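PDB 3PM6: putative fructose-bisphosphate aldolase from Coccidioides immitis, which is probably a zinc-dependent member of the class II fructose-bisphosphate aldolase family, built as a closed eight-stranded TIM barrel. Local coordinates for residues A[35-40]-A[70-74]; A[93-98]-A[117-123]; A[99-105]-A[139-145]; A[261-265]-A[274-278]. All coordinates share one frame; numbering follows the deposited sequence.

Contact 1: residues A[35-40]-A[70-74]; sequences YNLEGI and LVRTA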
loop_
_atom_site.group_PDB
_atom_site.type_symbol
_atom_site.label_atom_id
_atom_site.label_comp_id
_atom_site.label_asym_id
_atom_site.label_seq_id
_atom_site.Cartn_x
_atom_site.Cartn_y
_atom_site.Cartn_z
ATOM N N TYR A 35 -6.754 -5.447 2.198
ATOM C CA TYR A 35 -7.287 -4.326 1.409
ATOM C C TYR A 35 -6.350 -3.135 1.405
ATOM O O TYR A 35 -6.672 -2.086 0.814
ATOM C CB TYR A 35 -8.598 -3.804 2.005
ATOM C CG TYR A 35 -9.713 -4.806 2.054
ATOM C CD1 TYR A 35 -10.583 -4.982 0.973
ATOM C CD2 TYR A 35 -9.901 -5.578 3.194
ATOM C CE1 TYR A 35 -11.637 -5.916 1.059
ATOM C CE2 TYR A 35 -10.911 -6.491 3.275
ATOM C CZ TYR A 35 -11.786 -6.649 2.227
ATOM O OH TYR A 35 -12.756 -7.608 2.389
ATOM N N ASN A 36 -5.217 -3.284 2.084
ATOM C CA ASN A 36 -4.400 -2.154 2.408
ATOM C C ASN A 36 -2.987 -2.546 2.857
ATOM O O ASN A 36 -2.678 -3.723 3.159
ATOM C CB ASN A 36 -5.104 -1.281 3.468
ATOM C CG ASN A 36 -5.581 -2.086 4.668
ATOM O OD1 ASN A 36 -4.829 -2.873 5.251
ATOM N ND2 ASN A 36 -6.844 -1.906 5.023
ATOM N N LEU A 37 -2.123 -1.548 2.845
ATOM C CA LEU A 37 -0.736 -1.715 3.254
ATOM C C LEU A 37 -0.619 -2.170 4.708
ATOM O O LEU A 37 0.260 -2.944 5.015
ATOM C CB LEU A 37 0.038 -0.398 3.045
ATOM C CG LEU A 37 1.460 -0.173 3.569
ATOM C CD1 LEU A 37 2.393 -1.291 3.223
ATOM C CD2 LEU A 37 1.992 1.102 2.961
ATOM N N GLU A 38 -1.498 -1.710 5.595
ATOM C CA GLU A 38 -1.469 -2.209 6.957
ATOM C C GLU A 38 -1.617 -3.742 6.991
ATOM O O GLU A 38 -0.956 -4.418 7.771
ATOM C CB GLU A 38 -2.547 -1.551 7.832
ATOM C CG GLU A 38 -2.368 -0.055 8.024
ATOM C CD GLU A 38 -3.204 0.786 7.057
ATOM O OE1 GLU A 38 -3.330 0.405 5.872
ATOM O OE2 GLU A 38 -3.716 1.841 7.482
ATOM N N GLY A 39 -2.510 -4.275 6.166
ATOM C CA GLY A 39 -2.734 -5.714 6.133
ATOM C C GLY A 39 -1.546 -6.447 5.538
ATOM O O GLY A 39 -1.194 -7.529 6.005
ATOM N N ILE A 40 -0.931 -5.852 4.507
ATOM C CA ILE A 40 0.285 -6.400 3.886
ATOM C C ILE A 40 1.389 -6.483 4.967
ATOM O O ILE A 40 2.029 -7.515 5.133
ATOM C CB ILE A 40 0.716 -5.552 2.641
ATOM C CG1 ILE A 40 -0.294 -5.705 1.484
ATOM C CG2 ILE A 40 2.158 -5.859 2.200
ATOM C CD1 ILE A 40 -0.272 -4.555 0.476
ATOM N N LEU A 70 -1.461 -1.457 -5.151
ATOM C CA LEU A 70 -1.450 -2.472 -4.100
ATOM C C LEU A 70 -0.765 -3.719 -4.597
ATOM O O LEU A 70 -0.063 -4.398 -3.836
ATOM C CB LEU A 70 -2.874 -2.806 -3.649
ATOM C CG LEU A 70 -3.418 -1.843 -2.617
ATOM C CD1 LEU A 70 -4.911 -2.006 -2.443
ATOM C CD2 LEU A 70 -2.678 -2.072 -1.281
ATOM N N VAL A 71 -0.990 -4.043 -5.872
ATOM C CA VAL A 71 -0.399 -5.241 -6.466
ATOM C C VAL A 71 1.132 -5.131 -6.339
ATOM O O VAL A 71 1.779 -6.063 -5.849
ATOM C CB VAL A 71 -0.828 -5.425 -7.936
ATOM C CG1 VAL A 71 -0.096 -6.572 -8.614
ATOM C CG2 VAL A 71 -2.294 -5.625 -8.040
ATOM N N ARG A 72 1.683 -3.977 -6.750
ATOM C CA ARG A 72 3.124 -3.737 -6.787
ATOM C C ARG A 72 3.719 -3.693 -5.372
ATOM O O ARG A 72 4.756 -4.289 -5.113
ATOM C CB ARG A 72 3.439 -2.427 -7.535
ATOM N N THR A 73 3.060 -2.979 -4.472
ATOM C CA THR A 73 3.444 -2.953 -3.062
ATOM C C THR A 73 3.468 -4.356 -2.469
ATOM O O THR A 73 4.445 -4.741 -1.863
ATOM C CB THR A 73 2.473 -2.105 -2.243
ATOM O OG1 THR A 73 2.350 -0.815 -2.861
ATOM C CG2 THR A 73 2.973 -1.946 -0.801
ATOM N N ALA A 74 2.394 -5.122 -2.662
ATOM C CA ALA A 74 2.305 -6.506 -2.116
ATOM C C ALA A 74 3.304 -7.448 -2.759
ATOM O O ALA A 74 3.908 -8.278 -2.067
ATOM C CB ALA A 74 0.878 -7.073 -2.233
#
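Tyr35 meets helix 69-80 through its backbone. Its carbonyl O lies 3.7 Å from Leu70 CD1, while the side chain leaves the backbone away from this helix, and its OH bonds to Asp159 O and Asn251 ND2. At Asn36 the backbone again does the touching, with CA 4.1 Å from Leu70 CD2. The Asn36 side chain faces back to its own helix as the N-cap. OD1 accepts from Gly39 N at 2.9 Å, and this donor lies nearly in line with the C=O bond. The amide ND2 binds His275 of the second subunit. Leu37 has CG anti to the backbone N (chi1 171°), which brings CD1 to 4.1 Å from Thr73 CG2. These two side chains cross at about a right angle. The contact joins the starts of two helices on the outside of a TIM barrel. Helix 37-49 comes after strand 29-33, and helix 69-80 comes after strand 54-58 and the short helix 60-66. Ile40 is the main apolar residue on this side. Its CD1 sits 3.9 Å from Leu70 CD2, and the same methyl lies 3.9 Å from Ala74 CB. The methyl thus bridges one turn of the facing helix, and CG1 also packs beside Ala74 CB. Thr73 offers only its methyl to this segment. Its OG1 bonds to Leu69 O and to Thr73 OG1 of the second subunit, whose Leu37 also packs on Leu70.

Contact 2: residues A[93-98]-A[117-123]; sequences QDPEII and IMVDMSH
This contact lies beside the zinc site, at the C-terminal ends of two adjacent barrel strands. Asp120 is a second-shell residue there: its OD2 bonds to ND1 of His91, a zinc ligand, and probably helps to set the turn of that imidazole. The same oxygen accepts from Gln93 NE2 at 2.8 Å, with an N-H...O angle of 167°. The bond lies close to the Gln93 amide plane but comes from above the carboxylate plane, the two planes being 82° apart. Gln93 reaches this point with its chain extended beyond CG (chi2 -179°), lying alongside Asp120. The other carboxylate oxygen, OD1, is held by Ser122 N in an Asx turn and by Ser122 OG on its syn lone pair. Two donors therefore fix the carboxylate from the Ser122 side. Gln93 OE1 stands over one face of the His123 ring, offset toward the rim. A water accepts from Gln93 NE2 at 2.9 Å and lies in the ring plane, 2.6 Å from His123 NE2. Further along, Met121 bends back so that CE meets Ile98 CD1 tip to tip. Ile98 CD1 also packs 3.9 Å from Val119 CG1. Strand 116-119 runs between strands 85-92 and 146-149, with helix 95-103 packed outside it and helix 126-141 covering Ile98, Val119 and Met121.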
loop_
_atom_site.group_PDB
_atom_site.type_symbol
_atom_site.label_atom_id
_atom_site.label_comp_id
_atom_site.label_asym_id
_atom_site.label_seq_id
_atom_site.Cartn_x
_atom_site.Cartn_y
_atom_site.Cartn_z
ATOM N N GLN A 93 -13.981 -12.937 -10.536
ATOM C CA GLN A 93 -15.204 -13.540 -11.055
ATOM C C GLN A 93 -15.612 -13.009 -12.418
ATOM O O GLN A 93 -16.752 -13.220 -12.853
ATOM C CB GLN A 93 -16.364 -13.408 -10.045
ATOM C CG GLN A 93 -16.042 -14.038 -8.665
ATOM C CD GLN A 93 -17.211 -13.914 -7.681
ATOM O OE1 GLN A 93 -18.089 -13.059 -7.840
ATOM N NE2 GLN A 93 -17.221 -14.774 -6.658
ATOM N N ASP A 94 -14.655 -12.370 -13.091
ATOM C CA ASP A 94 -14.863 -11.707 -14.381
ATOM C C ASP A 94 -13.657 -12.012 -15.277
ATOM O O ASP A 94 -12.545 -11.646 -14.936
ATOM C CB ASP A 94 -14.957 -10.194 -14.149
ATOM C CG ASP A 94 -15.324 -9.392 -15.435
ATOM O OD1 ASP A 94 -14.937 -9.763 -16.584
ATOM O OD2 ASP A 94 -16.009 -8.346 -15.274
ATOM N N PRO A 95 -13.870 -12.707 -16.418
ATOM C CA PRO A 95 -12.790 -13.046 -17.353
ATOM C C PRO A 95 -11.883 -11.847 -17.739
ATOM O O PRO A 95 -10.642 -11.983 -17.788
ATOM C CB PRO A 95 -13.558 -13.582 -18.569
ATOM C CG PRO A 95 -14.744 -14.233 -17.942
ATOM C CD PRO A 95 -15.149 -13.321 -16.821
ATOM N N GLU A 96 -12.492 -10.685 -17.971
ATOM C CA GLU A 96 -11.753 -9.470 -18.331
ATOM C C GLU A 96 -10.768 -9.035 -17.247
ATOM O O GLU A 96 -9.629 -8.652 -17.528
ATOM C CB GLU A 96 -12.716 -8.316 -18.668
ATOM N N ILE A 97 -11.191 -9.112 -15.996
ATOM C CA ILE A 97 -10.310 -8.735 -14.890
ATOM C C ILE A 97 -9.162 -9.724 -14.690
ATOM O O ILE A 97 -8.075 -9.365 -14.243
ATOM C CB ILE A 97 -11.107 -8.576 -13.588
ATOM C CG1 ILE A 97 -11.749 -7.185 -13.564
ATOM C CG2 ILE A 97 -10.187 -8.644 -12.396
ATOM C CD1 ILE A 97 -12.961 -7.007 -14.442
ATOM N N ILE A 98 -9.421 -10.982 -14.991
ATOM C CA ILE A 98 -8.414 -12.023 -14.819
ATOM C C ILE A 98 -7.270 -11.761 -15.819
ATOM O O ILE A 98 -6.091 -11.730 -15.450
ATOM C CB ILE A 98 -9.079 -13.419 -14.957
ATOM C CG1 ILE A 98 -9.925 -13.681 -13.695
ATOM C CG2 ILE A 98 -8.049 -14.543 -15.179
ATOM C CD1 ILE A 98 -10.843 -14.896 -13.761
ATOM N N ILE A 117 -3.905 -17.049 -9.292
ATOM C CA ILE A 117 -5.140 -16.282 -9.435
ATOM C C ILE A 117 -6.245 -17.265 -9.225
ATOM O O ILE A 117 -6.160 -18.389 -9.692
ATOM C CB ILE A 117 -5.231 -15.680 -10.862
ATOM C CG1 ILE A 117 -4.143 -14.617 -11.084
ATOM C CG2 ILE A 117 -6.668 -15.168 -11.201
ATOM C CD1 ILE A 117 -4.171 -13.989 -12.535
ATOM N N MET A 118 -7.286 -16.856 -8.517
ATOM C CA MET A 118 -8.430 -17.698 -8.424
ATOM C C MET A 118 -9.379 -17.412 -9.572
ATOM O O MET A 118 -10.004 -16.369 -9.600
ATOM C CB MET A 118 -9.155 -17.565 -7.062
ATOM C CG MET A 118 -10.370 -18.465 -6.984
ATOM S SD MET A 118 -11.427 -18.109 -5.556
ATOM C CE MET A 118 -12.478 -19.593 -5.664
ATOM N N VAL A 119 -9.502 -18.354 -10.503
ATOM C CA VAL A 119 -10.463 -18.222 -11.618
ATOM C C VAL A 119 -11.795 -18.724 -11.092
ATOM O O VAL A 119 -12.078 -19.921 -11.153
ATOM C CB VAL A 119 -10.016 -19.040 -12.879
ATOM C CG1 VAL A 119 -10.964 -18.804 -14.013
ATOM C CG2 VAL A 119 -8.568 -18.673 -13.266
ATOM N N ASP A 120 -12.576 -17.812 -10.531
ATOM C CA ASP A 120 -13.784 -18.128 -9.803
ATOM C C ASP A 120 -14.975 -17.893 -10.726
ATOM O O ASP A 120 -15.548 -16.800 -10.750
ATOM C CB ASP A 120 -13.911 -17.225 -8.548
ATOM C CG ASP A 120 -15.147 -17.557 -7.728
ATOM O OD1 ASP A 120 -15.865 -18.483 -8.156
ATOM O OD2 ASP A 120 -15.385 -16.947 -6.650
ATOM N N MET A 121 -15.348 -18.914 -11.493
ATOM C CA MET A 121 -16.506 -18.801 -12.393
ATOM C C MET A 121 -17.757 -19.475 -11.818
ATOM O O MET A 121 -18.659 -19.903 -12.556
ATOM C CB MET A 121 -16.118 -19.404 -13.754
ATOM C CG MET A 121 -14.889 -18.676 -14.401
ATOM S SD MET A 121 -15.295 -16.983 -14.902
ATOM C CE MET A 121 -14.048 -16.007 -14.071
ATOM N N SER A 122 -17.807 -19.563 -10.481
ATOM C CA SER A 122 -18.807 -20.376 -9.788
ATOM C C SER A 122 -20.205 -19.784 -9.874
ATOM O O SER A 122 -21.193 -20.472 -9.612
ATOM C CB SER A 122 -18.413 -20.538 -8.300
ATOM O OG SER A 122 -18.533 -19.283 -7.633
ATOM N N HIS A 123 -20.288 -18.501 -10.224
ATOM C CA HIS A 123 -21.574 -17.854 -10.419
ATOM C C HIS A 123 -22.308 -18.266 -11.697
ATOM O O HIS A 123 -23.522 -18.062 -11.804
ATOM C CB HIS A 123 -21.429 -16.336 -10.355
ATOM C CG HIS A 123 -21.192 -15.817 -8.967
ATOM N ND1 HIS A 123 -21.755 -14.649 -8.507
ATOM C CD2 HIS A 123 -20.471 -16.315 -7.939
ATOM C CE1 HIS A 123 -21.357 -14.429 -7.263
ATOM N NE2 HIS A 123 -20.584 -15.429 -6.891
HETATM O O HOH W 1 -19.281 -15.035 -4.696
#

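Contact 3: residues A[99-105]-A[139-145]; sequences KRAADLS and YCNARGI
The Tyr139 ring is sandwiched between Lys99 and Arg143. On one face Lys99 CG makes a CH-pi contact, 3.8 Å from the ring centroid and almost over it. Lys99 crosses the tyrosine at about a right angle, and a bend at chi4 (-59°) brings NZ back over the same face. NZ is 4.1 Å from the Tyr139 centroid in an off-centre cation-pi contact. The opposite face carries the Arg143 guanidinium, with NH1 over the ring centre. This group is tied down by NH1 donating to Tyr139 O at 2.9 Å, in the carbonyl plane on a lone pair. Ala102 CB comes to the ring edge, 4.0 Å from Tyr139 CE2. Asp103 OD1 accepts from Tyr139 OH at 2.6 Å on its syn lone pair. The carboxylate and ring planes are 49° apart. Asp103 OD1 also forms a salt bridge with Arg143 NE, at a longish 3.4 Å, so one carboxylate oxygen of Asp103 holds both Tyr139 and Arg143. Beneath it Ile145 CD1 packs 3.7 Å from Ala102 CB. Gly144, at positive phi, is the C-prime residue of a Schellman motif that ends helix 126-141. The contact thus joins the C-terminal parts of helices 95-103 and 126-141, neighbours on the outside of the barrel. Below them lies Ile117 of strand 116-119, on which Ala102, Cys140 and Ile145 pack.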
loop_
_atom_site.group_PDB
_atom_site.type_symbol
_atom_site.label_atom_id
_atom_site.label_comp_id
_atom_site.label_asym_id
_atom_site.label_seq_id
_atom_site.Cartn_x
_atom_site.Cartn_y
_atom_site.Cartn_z
ATOM N N LYS A 99 -7.627 -11.521 -17.070
ATOM C CA LYS A 99 -6.626 -11.250 -18.103
ATOM C C LYS A 99 -5.889 -9.968 -17.760
ATOM O O LYS A 99 -4.687 -9.900 -17.918
ATOM C CB LYS A 99 -7.283 -11.092 -19.455
ATOM C CG LYS A 99 -7.990 -12.288 -19.902
ATOM C CD LYS A 99 -9.095 -11.827 -20.845
ATOM C CE LYS A 99 -9.735 -13.011 -21.465
ATOM N NZ LYS A 99 -8.696 -13.761 -22.197
ATOM N N ARG A 100 -6.610 -8.966 -17.261
ATOM C CA ARG A 100 -5.973 -7.711 -16.896
ATOM C C ARG A 100 -4.958 -7.943 -15.767
ATOM O O ARG A 100 -3.810 -7.444 -15.813
ATOM C CB ARG A 100 -7.018 -6.674 -16.495
ATOM C CG ARG A 100 -6.425 -5.299 -16.128
ATOM C CD ARG A 100 -7.447 -4.388 -15.408
ATOM N NE ARG A 100 -6.817 -3.133 -14.992
ATOM C CZ ARG A 100 -7.472 -2.057 -14.554
ATOM N NH1 ARG A 100 -6.799 -0.972 -14.215
ATOM N NH2 ARG A 100 -8.800 -2.054 -14.468
ATOM N N ALA A 101 -5.359 -8.719 -14.766
ATOM C CA ALA A 101 -4.413 -9.093 -13.695
ATOM C C ALA A 101 -3.236 -9.934 -14.222
ATOM O O ALA A 101 -2.105 -9.732 -13.819
ATOM C CB ALA A 101 -5.132 -9.815 -12.567
ATOM N N ALA A 102 -3.518 -10.884 -15.101
ATOM C CA ALA A 102 -2.507 -11.818 -15.600
ATOM C C ALA A 102 -1.462 -11.106 -16.491
ATOM O O ALA A 102 -0.300 -11.515 -16.528
ATOM C CB ALA A 102 -3.164 -12.968 -16.354
ATOM N N ASP A 103 -1.901 -10.039 -17.180
ATOM C CA ASP A 103 -1.044 -9.165 -17.986
ATOM C C ASP A 103 -0.053 -8.348 -17.130
ATOM O O ASP A 103 0.974 -7.886 -17.634
ATOM C CB ASP A 103 -1.892 -8.224 -18.855
ATOM C CG ASP A 103 -2.663 -8.956 -19.960
ATOM O OD1 ASP A 103 -2.363 -10.124 -20.283
ATOM O OD2 ASP A 103 -3.592 -8.350 -20.519
ATOM N N LEU A 104 -0.338 -8.175 -15.845
ATOM C CA LEU A 104 0.583 -7.470 -14.959
ATOM C C LEU A 104 1.986 -8.101 -14.846
ATOM O O LEU A 104 2.957 -7.397 -14.552
ATOM C CB LEU A 104 -0.025 -7.292 -13.568
ATOM C CG LEU A 104 -1.179 -6.286 -13.464
ATOM C CD1 LEU A 104 -1.870 -6.360 -12.094
ATOM C CD2 LEU A 104 -0.690 -4.870 -13.746
ATOM N N SER A 105 2.085 -9.414 -15.069
ATOM C CA SER A 105 3.372 -10.128 -15.091
ATOM C C SER A 105 3.827 -10.489 -16.503
ATOM O O SER A 105 4.320 -9.629 -17.238
ATOM C CB SER A 105 3.326 -11.391 -14.221
ATOM O OG SER A 105 2.043 -12.005 -14.208
ATOM N N TYR A 139 -4.733 -18.932 -20.358
ATOM C CA TYR A 139 -4.246 -17.566 -20.405
ATOM C C TYR A 139 -3.286 -17.247 -19.248
ATOM O O TYR A 139 -2.251 -16.593 -19.445
ATOM C CB TYR A 139 -5.430 -16.602 -20.429
ATOM C CG TYR A 139 -5.082 -15.190 -20.819
ATOM C CD1 TYR A 139 -5.280 -14.727 -22.147
ATOM C CD2 TYR A 139 -4.560 -14.302 -19.870
ATOM C CE1 TYR A 139 -4.950 -13.384 -22.505
ATOM C CE2 TYR A 139 -4.235 -12.977 -20.201
ATOM C CZ TYR A 139 -4.434 -12.517 -21.517
ATOM O OH TYR A 139 -4.100 -11.203 -21.816
ATOM N N CYS A 140 -3.627 -17.697 -18.045
ATOM C CA CYS A 140 -2.777 -17.499 -16.880
ATOM C C CYS A 140 -1.461 -18.309 -16.979
ATOM O O CYS A 140 -0.381 -17.827 -16.636
ATOM C CB CYS A 140 -3.546 -17.907 -15.616
ATOM S SG CYS A 140 -4.953 -16.830 -15.198
ATOM N N ASN A 141 -1.586 -19.571 -17.372
ATOM C CA ASN A 141 -0.446 -20.474 -17.475
ATOM C C ASN A 141 0.603 -19.935 -18.475
ATOM O O ASN A 141 1.797 -19.882 -18.163
ATOM C CB ASN A 141 -0.912 -21.864 -17.912
ATOM C CG ASN A 141 -1.574 -22.648 -16.791
ATOM O OD1 ASN A 141 -1.735 -22.157 -15.661
ATOM N ND2 ASN A 141 -1.957 -23.895 -17.096
ATOM N N ALA A 142 0.138 -19.503 -19.645
ATOM C CA ALA A 142 0.989 -18.804 -20.634
ATOM C C ALA A 142 1.861 -17.728 -20.000
ATOM O O ALA A 142 2.916 -17.414 -20.538
ATOM C CB ALA A 142 0.150 -18.191 -21.746
ATOM N N ARG A 143 1.428 -17.190 -18.844
ATOM C CA ARG A 143 2.119 -16.069 -18.250
ATOM C C ARG A 143 2.824 -16.413 -16.941
ATOM O O ARG A 143 3.234 -15.509 -16.176
ATOM C CB ARG A 143 1.165 -14.879 -18.111
ATOM C CG ARG A 143 0.765 -14.298 -19.484
ATOM C CD ARG A 143 -0.643 -13.715 -19.528
ATOM N NE ARG A 143 -0.866 -13.170 -20.863
ATOM C CZ ARG A 143 -1.267 -13.868 -21.927
ATOM N NH1 ARG A 143 -1.551 -15.158 -21.827
ATOM N NH2 ARG A 143 -1.375 -13.265 -23.113
ATOM N N GLY A 144 2.981 -17.711 -16.700
ATOM C CA GLY A 144 3.656 -18.193 -15.501
ATOM C C GLY A 144 2.784 -18.302 -14.253
ATOM O O GLY A 144 3.296 -18.529 -13.159
ATOM N N ILE A 145 1.464 -18.181 -14.418
ATOM C CA ILE A 145 0.572 -17.977 -13.267
ATOM C C ILE A 145 -0.216 -19.243 -12.898
ATOM O O ILE A 145 -0.864 -19.825 -13.742
ATOM C CB ILE A 145 -0.367 -16.783 -13.547
ATOM C CG1 ILE A 145 0.468 -15.500 -13.755
ATOM C CG2 ILE A 145 -1.429 -16.633 -12.437
ATOM C CD1 ILE A 145 -0.366 -14.281 -14.260
#

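Contact 4: residues A[261-265]-A[274-278]; sequences VMREK and LHEEV
Glu277 OE1 is gripped by a water and by Lys265 NZ. The water donates to Glu277 OE1 at 2.7 Å. The same water accepts from Lys265 NZ at 2.6 Å, so it bridges the two charged groups. The direct salt bridge from Lys265 NZ to Glu277 OE1 is 3.4 Å long, and as a hydrogen bond it is weak. The two side chains cross at about a right angle. Lys265 is bent at chi2 and chi4. The bend at chi4 (87°) folds NZ back toward Glu277 OE1, while CD also lies close to that oxygen. Glu277 stays extended beyond CG, and its OE2 has a long, weak ion pair with Arg273.

The rest of the contact is apolar. Val261 CB lies 3.6 Å from Val278 CG1, and Val261 CG1 packs 3.8 Å from Glu277 CB, the aliphatic base of the acidic side chain. Met262 is bent at chi2 (-66°), which carries its thioether across to the other helix. Its SD rests 3.8 Å from Leu274 CG, and CE reaches Val278 CG1. Leu274 CD1 turns to the end of the first helix and lies 3.6 Å from Lys265 O. Met262 packs on Tyr258 of the second subunit, so the contact reaches the subunit interface. The axes of the two short segments are 10.2 Å apart, with 137° between their N-to-C directions. This is a helical hairpin with a short connection, formed by helices 252-265 and 271-292, which follow the last strand of the TIM barrel.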
loop_
_atom_site.group_PDB
_atom_site.type_symbol
_atom_site.label_atom_id
_atom_site.label_comp_id
_atom_site.label_asym_id
_atom_site.label_seq_id
_atom_site.Cartn_x
_atom_site.Cartn_y
_atom_site.Cartn_z
ATOM N N VAL A 261 -10.195 -1.207 15.692
ATOM C CA VAL A 261 -9.249 -0.196 16.129
ATOM C C VAL A 261 -9.645 1.192 15.586
ATOM O O VAL A 261 -9.645 2.176 16.327
ATOM C CB VAL A 261 -7.780 -0.546 15.773
ATOM C CG1 VAL A 261 -6.859 0.618 16.109
ATOM C CG2 VAL A 261 -7.332 -1.763 16.528
ATOM N N MET A 262 -10.000 1.261 14.303
ATOM C CA MET A 262 -10.445 2.529 13.699
ATOM C C MET A 262 -11.725 3.035 14.368
ATOM O O MET A 262 -11.841 4.222 14.672
ATOM C CB MET A 262 -10.675 2.382 12.183
ATOM C CG MET A 262 -9.409 2.245 11.344
ATOM S SD MET A 262 -8.404 3.739 11.384
ATOM C CE MET A 262 -6.977 3.279 10.412
ATOM N N ARG A 263 -12.676 2.135 14.601
ATOM C CA ARG A 263 -13.974 2.509 15.187
ATOM C C ARG A 263 -13.755 3.182 16.542
ATOM O O ARG A 263 -14.321 4.241 16.818
ATOM C CB ARG A 263 -14.902 1.278 15.298
ATOM C CG ARG A 263 -16.024 1.369 16.351
ATOM C CD ARG A 263 -17.091 0.227 16.266
ATOM N NE ARG A 263 -16.565 -1.094 16.648
ATOM C CZ ARG A 263 -16.649 -2.185 15.880
ATOM N NH1 ARG A 263 -17.260 -2.117 14.690
ATOM N NH2 ARG A 263 -16.135 -3.341 16.306
ATOM N N GLU A 264 -12.891 2.582 17.357
ATOM C CA GLU A 264 -12.652 3.046 18.723
ATOM C C GLU A 264 -11.662 4.228 18.851
ATOM O O GLU A 264 -11.796 5.051 19.747
ATOM C CB GLU A 264 -12.183 1.874 19.585
ATOM N N LYS A 265 -10.678 4.302 17.963
ATOM C CA LYS A 265 -9.529 5.173 18.180
ATOM C C LYS A 265 -9.296 6.308 17.160
ATOM O O LYS A 265 -8.444 7.169 17.395
ATOM C CB LYS A 265 -8.233 4.349 18.369
ATOM C CG LYS A 265 -8.339 3.301 19.445
ATOM C CD LYS A 265 -7.162 3.338 20.384
ATOM C CE LYS A 265 -7.386 2.510 21.668
ATOM N NZ LYS A 265 -7.000 1.052 21.502
ATOM N N LEU A 274 -2.374 5.342 14.862
ATOM C CA LEU A 274 -3.519 4.658 14.269
ATOM C C LEU A 274 -3.046 3.530 13.343
ATOM O O LEU A 274 -3.496 2.393 13.471
ATOM C CB LEU A 274 -4.355 5.663 13.507
ATOM C CG LEU A 274 -5.863 5.570 13.570
ATOM C CD1 LEU A 274 -6.338 5.430 15.009
ATOM C CD2 LEU A 274 -6.449 6.824 12.920
ATOM N N HIS A 275 -2.088 3.832 12.459
ATOM C CA HIS A 275 -1.595 2.849 11.492
ATOM C C HIS A 275 -0.876 1.721 12.202
ATOM O O HIS A 275 -0.998 0.571 11.806
ATOM C CB HIS A 275 -0.663 3.491 10.464
ATOM C CG HIS A 275 -1.383 4.317 9.447
ATOM N ND1 HIS A 275 -2.391 3.810 8.660
ATOM C CD2 HIS A 275 -1.238 5.609 9.082
ATOM C CE1 HIS A 275 -2.848 4.761 7.860
ATOM N NE2 HIS A 275 -2.176 5.866 8.108
ATOM N N GLU A 276 -0.120 2.076 13.240
ATOM C CA GLU A 276 0.606 1.106 14.041
ATOM C C GLU A 276 -0.330 0.141 14.737
ATOM O O GLU A 276 -0.100 -1.079 14.713
ATOM C CB GLU A 276 1.525 1.809 15.054
ATOM C CG GLU A 276 2.769 2.481 14.400
ATOM C CD GLU A 276 3.552 3.422 15.353
ATOM O OE1 GLU A 276 3.319 3.414 16.595
ATOM O OE2 GLU A 276 4.405 4.171 14.846
ATOM N N GLU A 277 -1.392 0.683 15.332
ATOM C CA GLU A 277 -2.323 -0.135 16.117
ATOM C C GLU A 277 -3.151 -1.122 15.264
ATOM O O GLU A 277 -3.268 -2.304 15.632
ATOM C CB GLU A 277 -3.189 0.740 17.056
ATOM C CG GLU A 277 -2.353 1.387 18.189
ATOM C CD GLU A 277 -3.193 1.933 19.353
ATOM O OE1 GLU A 277 -4.367 1.534 19.481
ATOM O OE2 GLU A 277 -2.685 2.761 20.138
ATOM N N VAL A 278 -3.654 -0.673 14.102
ATOM C CA VAL A 278 -4.363 -1.586 13.212
ATOM C C VAL A 278 -3.458 -2.703 12.700
ATOM O O VAL A 278 -3.894 -3.844 12.570
ATOM C CB VAL A 278 -5.112 -0.884 12.035
ATOM C CG1 VAL A 278 -6.247 -0.005 12.582
ATOM C CG2 VAL A 278 -4.169 -0.069 11.143
HETATM O O HOH W 2 -5.680 -0.725 20.071
#

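Contacts 2 and 3 form one continuous packed region, with centres 13 Å apart. Both use helix 95-103, and Ile117 CG1 of contact 2 lies 3.6 Å from Ile145 CG2 of contact 3. Contact 2 is near the zinc ion, with the Met118 side chain about 6 Å from the metal; the Tyr35 side chain of contact 1 is about 10 Å from it. Contact 1 touches contact 3 through Val71 and Leu104. It is joined to contact 4 by a probable hydrogen bond of 2.6 Å between Glu38 OE2 and His275 ND1. Contacts 1 and 4 both meet the second subunit. Contact 4 stands apart from contact 3, their centres 36 Å apart.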